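Local structure of uroporphyrinogen III cosynthase (HemD) (Helicobacter pylori, 3P9Z) at residues 39-44 / 114-119; 46-51 / 139-144; 19-24 / 157-162. The protein probably catalyses the cyclisation of the linear tetrapyrrole hydroxymethylbilane to uroporphyrinogen III, a step in the synthesis of haem and related tetrapyrroles. All blocks are in the same frame, centred on the assembly; numbering follows the deposited sequence.

In the fold
From the N terminus, strand 19-28 comes first of the segments; the loop that contact 3 closes runs from it across more than 130 residues to the loop after helix 151-157, and contacts 1 and 2 are both nested inside it. Strand 40-43 then pairs with strand 112-118 in contact 1, and helix 46-55, next along the chain, reaches strand 135-146 in contact 2. These two loops cross, and the contacts touch: their strands are sheet neighbours, and Ala118 packs on Tyr142. Contact 3, about 33 Å from contact 1 between centres, lies in the other lobe, joined to them through strands 19-28 and 135-146.

Contact 1 (39-44 / 114-119); sequences NALIFT and LYLRAK
Leu114 joins the parallel ladder between strands 112-118 and 40-43, neighbours in the sheet of an alpha/beta domain, donating its N-H to Ala40 O (N to O 2.9 Å) and receiving Ile42 N on its own carbonyl. Its side chain runs alongside that of Leu41, pointing the same way, with Leu41 CD2 3.9 Å from Leu114 CB. Tyr115 turns to the opposite face, beside Ile42, where Leu125 of helix 125-131 also packs. Its CG is anti to the backbone N (chi1 177°), and its CB lies 3.8 Å from Ile42 CG2. Ile42 O sits at the ring edge, 3.3 Å from Tyr115 CD1; farther out, the Thr44 side chain crosses at about a right angle, CG2 3.4 Å from Tyr115 OH. Leu116, on the face of Leu41, Leu114 and Phe43, donates its N-H to Ile42 O almost in line with the carbonyl (C=O...N 173°). Its side chain lies beside that of Phe43, CD1 a tight 3.3 Å from CZ, and Leu52 of helix 46-55 covers both. Beyond, one water accepts from Thr44 N and donates to Leu116 O, and a second bridges Thr44 OG1 and Ala118 N. Hydroxyls of Thr44 and Tyr115 both bind a malonate ion, probably from the crystallisation liquor. The ladder thus ends in a polar, hydrated corner, consistent with a pocket able to take carboxylates.

Contact 2 (46-51 / 139-144); sequences KNAVFS and AVVYEN
Ser51 meets Val141 through a short hydrogen bond, OG to the carbonyl O at 2.6 Å, the one hydrogen bond between segments 46-51 and 139-144. OG stands anti to the backbone N (chi1 180°), beside the carbonyl carbon of its own residue, and this carries the hydroxyl off the helix to the strand. It approaches Val141 O from above the carbonyl plane, 37° out of it. Segment 46-51 of the helix runs across segment 139-144 of the strand, the two directions 108° apart, and presents Asn47, Ala48 and Ser51 to it.

The CG2 methyl of Val141 packs against Ala48 CB at 3.8 Å. Tyr142 holds its ring with CG lying between backbone N and carbonyl carbon. The ring lies against the start of the helical segment. Asn47 CB sits over the centre of one face, 3.9 Å from the ring centroid, in a CH-pi contact, and Ala48 CB touches the ring atom CE1. For Asn47 it is CB, not the amide, that meets the ring. On the sheet, Val141 also packs on Leu116 and Tyr142 on Ala118; from the neighbouring strand 19-28, Phe26 touches Asn47 and Tyr28 touches Ser51.

Chemically the interface is small apolar groups and one aromatic face around a single hydroxyl-carbonyl bond. Small residues at Ala48 and Ser51 are consistent with the close 7.5 Å approach of the segment axes, and the Val141 carbonyl supplies a polar partner for a buried serine. The Tyr142 side chain also lies about 4 Å from the bound malonate, which places this largely apolar packing next to an ion that probably came from the crystallisation liquor.

Contact 3 (19-24 / 157-162); sequences KTLILN and LKPKEK
Lys19 leaves strand 19-28 with CG anti to the backbone N (chi1 176°), stays extended through chi3, and bends only at chi4 (66°), where the turn brings NZ to the carbonyl of Leu157. The bond formed there is weak, NZ to Leu157 O 3.4 Å, and the same ammonium makes a second weak bond to Ala156 O. Two carbonyls at the C-terminal end of helix 151-157 therefore face one lysine, a charge placement that would suit the negative end of the helix dipole. The aliphatic part also takes part: Lys19 CE lies 4.1 Å from Pro159 CA.

Leu21, two residues on, points the same way from the strand and brings CD1 to 3.4 Å from Leu157 O. Its CG lies 4.3 Å from Leu157 CB, while the CD2 branch lies the same distance from Pro159 CG. Leu23 adds a further apolar contact, its CD2 meeting Leu157 CD1 at 4.2 Å.

Lys158 is the first residue to leave the helical backbone, so the contact covers the helix end and the loop leading to strand 164-167. Strand 7-10 pairs with strand 19-28 beside it, Val8 touching both Lys19 and Leu21. Helix 170-179 closes on the leucines, with Phe176 against Leu21 and Ala175 against Leu23.

Contact 1 (39-44 / 114-119)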
loop_
_atom_site.group_PDB
_atom_site.type_symbol
_atom_site.label_atom_id
_atom_site.label_comp_id
_atom_site.label_asym_id
_atom_site.label_seq_id
_atom_site.Cartn_x
_atom_site.Cartn_y
_atom_site.Cartn_z
ATOM N N ASN A 39 20.258 -14.711 1.393
ATOM C CA ASN A 39 21.100 -13.665 2.008
ATOM C C ASN A 39 20.645 -12.229 1.703
ATOM O O ASN A 39 21.360 -11.258 2.001
ATOM C CB ASN A 39 22.592 -13.846 1.644
ATOM C CG ASN A 39 22.841 -13.947 0.133
ATOM O OD1 ASN A 39 21.920 -13.835 -0.691
ATOM N ND2 ASN A 39 24.109 -14.175 -0.234
ATOM N N ALA A 40 19.461 -12.102 1.111
ATOM C CA ALA A 40 18.838 -10.805 0.892
ATOM C C ALA A 40 17.329 -10.922 0.923
ATOM O O ALA A 40 16.754 -11.862 0.364
ATOM C CB ALA A 40 19.282 -10.198 -0.462
ATOM N N LEU A 41 16.690 -9.953 1.563
ATOM C CA LEU A 41 15.243 -9.842 1.508
ATOM C C LEU A 41 14.895 -8.571 0.746
ATOM O O LEU A 41 15.648 -7.588 0.775
ATOM C CB LEU A 41 14.653 -9.735 2.908
ATOM C CG LEU A 41 15.022 -10.738 4.013
ATOM C CD1 LEU A 41 14.409 -10.249 5.306
ATOM C CD2 LEU A 41 14.580 -12.183 3.700
ATOM N N ILE A 42 13.747 -8.577 0.088
ATOM C CA ILE A 42 13.259 -7.350 -0.509
ATOM C C ILE A 42 11.778 -7.128 -0.209
ATOM O O ILE A 42 10.979 -8.070 -0.217
ATOM C CB ILE A 42 13.636 -7.242 -2.018
ATOM C CG1 ILE A 42 13.235 -5.867 -2.583
ATOM C CG2 ILE A 42 13.064 -8.410 -2.849
ATOM C CD1 ILE A 42 13.958 -5.537 -3.839
ATOM N N PHE A 43 11.452 -5.871 0.093
ATOM C CA PHE A 43 10.114 -5.424 0.426
ATOM C C PHE A 43 9.756 -4.238 -0.467
ATOM O O PHE A 43 10.623 -3.414 -0.784
ATOM C CB PHE A 43 10.064 -4.944 1.889
ATOM C CG PHE A 43 10.394 -6.014 2.901
ATOM C CD1 PHE A 43 11.719 -6.329 3.201
ATOM C CD2 PHE A 43 9.374 -6.690 3.567
ATOM C CE1 PHE A 43 12.038 -7.321 4.154
ATOM C CE2 PHE A 43 9.672 -7.678 4.532
ATOM C CZ PHE A 43 10.999 -7.993 4.823
ATOM N N THR A 44 8.491 -4.166 -0.873
ATOM C CA THR A 44 7.961 -2.999 -1.581
ATOM C C THR A 44 6.947 -2.256 -0.709
ATOM O O THR A 44 6.633 -1.113 -0.983
ATOM C CB THR A 44 7.245 -3.392 -2.879
ATOM O OG1 THR A 44 6.230 -4.346 -2.568
ATOM C CG2 THR A 44 8.198 -3.997 -3.874
ATOM N N LEU A 114 14.759 -13.135 -1.244
ATOM C CA LEU A 114 13.414 -13.502 -0.868
ATOM C C LEU A 114 12.576 -12.241 -0.882
ATOM O O LEU A 114 12.831 -11.304 -0.117
ATOM C CB LEU A 114 13.380 -14.125 0.524
ATOM C CG LEU A 114 11.992 -14.531 1.050
ATOM C CD1 LEU A 114 11.257 -15.540 0.107
ATOM C CD2 LEU A 114 12.155 -15.124 2.426
ATOM N N TYR A 115 11.595 -12.225 -1.771
ATOM C CA TYR A 115 10.666 -11.107 -1.894
ATOM C C TYR A 115 9.412 -11.366 -1.057
ATOM O O TYR A 115 8.631 -12.255 -1.365
ATOM C CB TYR A 115 10.302 -10.924 -3.372
ATOM C CG TYR A 115 9.285 -9.853 -3.672
ATOM C CD1 TYR A 115 9.200 -8.686 -2.903
ATOM C CD2 TYR A 115 8.439 -9.981 -4.773
ATOM C CE1 TYR A 115 8.262 -7.685 -3.207
ATOM C CE2 TYR A 115 7.507 -8.990 -5.093
ATOM C CZ TYR A 115 7.422 -7.849 -4.314
ATOM O OH TYR A 115 6.488 -6.881 -4.644
ATOM N N LEU A 116 9.217 -10.577 -0.007
ATOM C CA LEU A 116 8.018 -10.712 0.832
ATOM C C LEU A 116 6.959 -9.764 0.289
ATOM O O LEU A 116 7.122 -8.533 0.325
ATOM C CB LEU A 116 8.355 -10.476 2.319
ATOM C CG LEU A 116 9.480 -11.491 2.660
ATOM C CD1 LEU A 116 10.537 -10.995 3.619
ATOM C CD2 LEU A 116 9.004 -12.889 3.065
ATOM N N ARG A 117 5.888 -10.340 -0.249
ATOM C CA ARG A 117 5.027 -9.587 -1.158
ATOM C C ARG A 117 3.517 -9.688 -0.879
ATOM O O ARG A 117 3.066 -10.528 -0.085
ATOM C CB ARG A 117 5.319 -10.021 -2.603
ATOM C CG ARG A 117 4.936 -11.473 -2.895
ATOM C CD ARG A 117 4.711 -11.724 -4.388
ATOM N NE ARG A 117 3.636 -10.890 -4.951
ATOM C CZ ARG A 117 3.530 -10.555 -6.240
ATOM N NH1 ARG A 117 4.430 -10.965 -7.136
ATOM N NH2 ARG A 117 2.514 -9.800 -6.640
ATOM N N ALA A 118 2.765 -8.824 -1.558
ATOM C CA ALA A 118 1.316 -8.869 -1.607
ATOM C C ALA A 118 0.839 -9.981 -2.538
ATOM O O ALA A 118 1.538 -10.371 -3.481
ATOM C CB ALA A 118 0.776 -7.541 -2.088
ATOM N N LYS A 119 -0.359 -10.482 -2.259
ATOM C CA LYS A 119 -0.997 -11.476 -3.115
ATOM C C LYS A 119 -1.336 -10.855 -4.451
ATOM O O LYS A 119 -1.199 -11.483 -5.485
ATOM C CB LYS A 119 -2.289 -11.996 -2.471
ATOM C CG LYS A 119 -2.879 -13.212 -3.175
ATOM C CD LYS A 119 -3.735 -14.036 -2.224
ATOM C CE LYS A 119 -3.929 -15.468 -2.736
ATOM N NZ LYS A 119 -4.062 -16.443 -1.587
HETATM O O HOH W 1 6.536 -6.006 0.017
HETATM O O HOH W 2 4.064 -6.182 -1.644
#

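Contact 2 (46-51 / 139-144)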
loop_
_atom_site.group_PDB
_atom_site.type_symbol
_atom_site.label_atom_id
_atom_site.label_comp_id
_atom_site.label_asym_id
_atom_site.label_seq_id
_atom_site.Cartn_x
_atom_site.Cartn_y
_atom_site.Cartn_z
ATOM N N LYS A 46 5.407 -1.493 3.520
ATOM C CA LYS A 46 5.473 -1.664 4.967
ATOM C C LYS A 46 4.530 -2.775 5.477
ATOM O O LYS A 46 4.734 -3.351 6.554
ATOM C CB LYS A 46 5.194 -0.334 5.671
ATOM C CG LYS A 46 3.743 0.172 5.535
ATOM C CD LYS A 46 3.627 1.619 6.047
ATOM C CE LYS A 46 2.228 2.174 5.830
ATOM N NZ LYS A 46 2.159 3.559 6.362
ATOM N N ASN A 47 3.504 -3.091 4.697
ATOM C CA ASN A 47 2.522 -4.083 5.130
ATOM C C ASN A 47 3.072 -5.502 5.196
ATOM O O ASN A 47 2.609 -6.318 6.001
ATOM C CB ASN A 47 1.269 -3.997 4.263
ATOM C CG ASN A 47 0.509 -2.698 4.501
ATOM O OD1 ASN A 47 0.096 -2.417 5.625
ATOM N ND2 ASN A 47 0.361 -1.889 3.459
ATOM N N ALA A 48 4.065 -5.777 4.352
ATOM C CA ALA A 48 4.803 -7.042 4.404
ATOM C C ALA A 48 5.677 -7.111 5.660
ATOM O O ALA A 48 5.815 -8.176 6.254
ATOM C CB ALA A 48 5.638 -7.244 3.136
ATOM N N VAL A 49 6.234 -5.974 6.089
ATOM C CA VAL A 49 6.967 -5.935 7.360
ATOM C C VAL A 49 6.029 -6.210 8.551
ATOM O O VAL A 49 6.322 -7.063 9.407
ATOM C CB VAL A 49 7.741 -4.597 7.566
ATOM C CG1 VAL A 49 8.588 -4.645 8.843
ATOM C CG2 VAL A 49 8.628 -4.279 6.335
ATOM N N PHE A 50 4.893 -5.506 8.591
ATOM C CA PHE A 50 3.928 -5.678 9.689
ATOM C C PHE A 50 3.372 -7.093 9.767
ATOM O O PHE A 50 3.133 -7.608 10.849
ATOM C CB PHE A 50 2.772 -4.689 9.560
ATOM C CG PHE A 50 3.186 -3.265 9.689
ATOM C CD1 PHE A 50 4.155 -2.891 10.617
ATOM C CD2 PHE A 50 2.599 -2.286 8.887
ATOM C CE1 PHE A 50 4.542 -1.553 10.744
ATOM C CE2 PHE A 50 2.979 -0.949 8.999
ATOM C CZ PHE A 50 3.952 -0.574 9.921
ATOM N N SER A 51 3.161 -7.701 8.608
ATOM C CA SER A 51 2.732 -9.078 8.516
ATOM C C SER A 51 3.731 -10.004 9.201
ATOM O O SER A 51 3.334 -10.848 9.995
ATOM C CB SER A 51 2.562 -9.491 7.049
ATOM O OG SER A 51 2.148 -10.857 6.964
ATOM N N ALA A 139 7.319 -14.933 -1.628
ATOM C CA ALA A 139 6.297 -15.461 -0.727
ATOM C C ALA A 139 5.275 -14.374 -0.438
ATOM O O ALA A 139 5.626 -13.268 -0.027
ATOM C CB ALA A 139 6.906 -15.977 0.570
ATOM N N VAL A 140 4.013 -14.723 -0.663
ATOM C CA VAL A 140 2.860 -13.901 -0.356
ATOM C C VAL A 140 2.627 -13.864 1.169
ATOM O O VAL A 140 2.293 -14.877 1.785
ATOM C CB VAL A 140 1.612 -14.492 -1.066
ATOM C CG1 VAL A 140 0.321 -13.794 -0.608
ATOM C CG2 VAL A 140 1.784 -14.416 -2.612
ATOM N N VAL A 141 2.789 -12.701 1.786
ATOM C CA VAL A 141 2.577 -12.617 3.236
ATOM C C VAL A 141 1.394 -11.731 3.617
ATOM O O VAL A 141 1.036 -11.627 4.796
ATOM C CB VAL A 141 3.869 -12.199 3.999
ATOM C CG1 VAL A 141 5.003 -13.252 3.750
ATOM C CG2 VAL A 141 4.317 -10.811 3.599
ATOM N N TYR A 142 0.783 -11.084 2.629
ATOM C CA TYR A 142 -0.419 -10.297 2.921
ATOM C C TYR A 142 -1.288 -10.084 1.695
ATOM O O TYR A 142 -0.837 -10.263 0.561
ATOM C CB TYR A 142 -0.085 -8.950 3.607
ATOM C CG TYR A 142 0.389 -7.881 2.655
ATOM C CD1 TYR A 142 1.725 -7.818 2.273
ATOM C CD2 TYR A 142 -0.497 -6.941 2.114
ATOM C CE1 TYR A 142 2.184 -6.858 1.389
ATOM C CE2 TYR A 142 -0.037 -5.956 1.204
ATOM C CZ TYR A 142 1.308 -5.929 0.866
ATOM O OH TYR A 142 1.803 -4.997 -0.013
ATOM N N GLU A 143 -2.541 -9.708 1.959
ATOM C CA GLU A 143 -3.489 -9.342 0.925
ATOM C C GLU A 143 -4.302 -8.142 1.399
ATOM O O GLU A 143 -4.700 -8.066 2.572
ATOM C CB GLU A 143 -4.407 -10.518 0.610
ATOM C CG GLU A 143 -5.258 -10.302 -0.623
ATOM C CD GLU A 143 -6.213 -11.451 -0.904
ATOM O OE1 GLU A 143 -6.302 -12.391 -0.086
ATOM O OE2 GLU A 143 -6.880 -11.410 -1.960
ATOM N N ASN A 144 -4.510 -7.191 0.492
ATOM C CA ASN A 144 -5.343 -6.032 0.757
ATOM C C ASN A 144 -6.713 -6.363 0.198
ATOM O O ASN A 144 -6.882 -6.501 -1.015
ATOM C CB ASN A 144 -4.755 -4.773 0.104
ATOM C CG ASN A 144 -5.571 -3.521 0.402
ATOM O OD1 ASN A 144 -6.192 -3.396 1.463
ATOM N ND2 ASN A 144 -5.561 -2.576 -0.540
#

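Contact 3 (19-24 / 157-162)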
loop_
_atom_site.group_PDB
_atom_site.type_symbol
_atom_site.label_atom_id
_atom_site.label_comp_id
_atom_site.label_asym_id
_atom_site.label_seq_id
_atom_site.Cartn_x
_atom_site.Cartn_y
_atom_site.Cartn_z
ATOM N N LYS A 19 -13.505 13.153 8.198
ATOM C CA LYS A 19 -14.192 11.900 7.890
ATOM C C LYS A 19 -13.268 11.028 7.000
ATOM O O LYS A 19 -12.673 11.507 6.023
ATOM C CB LYS A 19 -15.545 12.214 7.220
ATOM C CG LYS A 19 -16.364 10.992 6.738
ATOM C CD LYS A 19 -17.789 11.415 6.305
ATOM C CE LYS A 19 -18.576 10.259 5.648
ATOM N NZ LYS A 19 -18.880 9.145 6.619
ATOM N N THR A 20 -13.114 9.767 7.377
ATOM C CA THR A 20 -12.311 8.829 6.601
ATOM C C THR A 20 -13.060 7.513 6.358
ATOM O O THR A 20 -13.582 6.899 7.290
ATOM C CB THR A 20 -10.951 8.540 7.270
ATOM O OG1 THR A 20 -10.213 9.763 7.422
ATOM C CG2 THR A 20 -10.108 7.567 6.414
ATOM N N LEU A 21 -13.081 7.077 5.103
ATOM C CA LEU A 21 -13.664 5.787 4.744
ATOM C C LEU A 21 -12.543 4.759 4.619
ATOM O O LEU A 21 -11.690 4.875 3.735
ATOM C CB LEU A 21 -14.434 5.905 3.422
ATOM C CG LEU A 21 -15.932 6.277 3.429
ATOM C CD1 LEU A 21 -16.244 7.474 4.314
ATOM C CD2 LEU A 21 -16.444 6.547 2.013
ATOM N N ILE A 22 -12.532 3.773 5.513
ATOM C CA ILE A 22 -11.534 2.699 5.464
ATOM C C ILE A 22 -12.287 1.455 5.031
ATOM O O ILE A 22 -12.900 0.747 5.853
ATOM C CB ILE A 22 -10.821 2.485 6.835
ATOM C CG1 ILE A 22 -10.155 3.788 7.307
ATOM C CG2 ILE A 22 -9.777 1.298 6.767
ATOM C CD1 ILE A 22 -9.757 3.784 8.812
ATOM N N LEU A 23 -12.249 1.193 3.729
ATOM C CA LEU A 23 -13.094 0.161 3.148
ATOM C C LEU A 23 -12.374 -1.153 2.862
ATOM O O LEU A 23 -13.002 -2.135 2.462
ATOM C CB LEU A 23 -13.712 0.682 1.862
ATOM C CG LEU A 23 -14.438 2.026 1.973
ATOM C CD1 LEU A 23 -14.857 2.456 0.591
ATOM C CD2 LEU A 23 -15.626 1.898 2.901
ATOM N N ASN A 24 -11.055 -1.145 3.021
ATOM C CA ASN A 24 -10.224 -2.320 2.758
ATOM C C ASN A 24 -9.583 -2.735 4.059
ATOM O O ASN A 24 -9.525 -1.939 4.996
ATOM C CB ASN A 24 -9.134 -1.965 1.747
ATOM C CG ASN A 24 -9.698 -1.637 0.399
ATOM O OD1 ASN A 24 -9.683 -0.479 -0.032
ATOM N ND2 ASN A 24 -10.242 -2.641 -0.264
ATOM N N LEU A 157 -21.284 5.349 6.612
ATOM C CA LEU A 157 -20.111 5.759 5.856
ATOM C C LEU A 157 -20.454 6.534 4.584
ATOM O O LEU A 157 -19.571 7.150 3.994
ATOM C CB LEU A 157 -19.245 4.544 5.521
ATOM C CG LEU A 157 -18.625 3.792 6.704
ATOM C CD1 LEU A 157 -18.164 2.423 6.257
ATOM C CD2 LEU A 157 -17.473 4.578 7.333
ATOM N N LYS A 158 -21.718 6.507 4.156
ATOM C CA LYS A 158 -22.094 7.173 2.910
ATOM C C LYS A 158 -21.772 8.674 3.031
ATOM O O LYS A 158 -22.213 9.327 3.978
ATOM C CB LYS A 158 -23.574 6.951 2.586
ATOM C CG LYS A 158 -24.029 7.482 1.212
ATOM C CD LYS A 158 -25.515 7.169 0.976
ATOM C CE LYS A 158 -26.055 7.766 -0.325
ATOM N NZ LYS A 158 -25.500 7.140 -1.575
ATOM N N PRO A 159 -20.981 9.216 2.083
ATOM C CA PRO A 159 -20.641 10.647 2.149
ATOM C C PRO A 159 -21.893 11.516 2.035
ATOM O O PRO A 159 -22.868 11.096 1.437
ATOM C CB PRO A 159 -19.749 10.866 0.918
ATOM C CG PRO A 159 -19.271 9.497 0.522
ATOM C CD PRO A 159 -20.404 8.564 0.894
ATOM N N LYS A 160 -21.874 12.706 2.614
ATOM C CA LYS A 160 -22.951 13.654 2.354
ATOM C C LYS A 160 -22.852 14.084 0.880
ATOM O O LYS A 160 -21.794 13.971 0.235
ATOM C CB LYS A 160 -22.859 14.862 3.298
ATOM N N GLU A 161 -23.954 14.572 0.340
ATOM C CA GLU A 161 -23.937 15.084 -1.014
ATOM C C GLU A 161 -22.952 16.255 -1.138
ATOM O O GLU A 161 -22.664 16.938 -0.148
ATOM C CB GLU A 161 -25.350 15.450 -1.444
ATOM C CG GLU A 161 -26.279 14.214 -1.425
ATOM C CD GLU A 161 -27.282 14.207 -2.569
ATOM O OE1 GLU A 161 -27.356 15.228 -3.304
ATOM O OE2 GLU A 161 -27.993 13.181 -2.725
ATOM N N LYS A 162 -22.409 16.432 -2.343
ATOM C CA LYS A 162 -21.436 17.479 -2.667
ATOM C C LYS A 162 -20.060 17.315 -1.995
ATOM O O LYS A 162 -19.222 18.209 -2.108
ATOM C CB LYS A 162 -22.009 18.884 -2.393
ATOM C CG LYS A 162 -23.285 19.174 -3.156
ATOM C CD LYS A 162 -23.946 20.468 -2.724
ATOM C CE LYS A 162 -25.171 20.732 -3.614
ATOM N NZ LYS A 162 -26.055 21.818 -3.081
#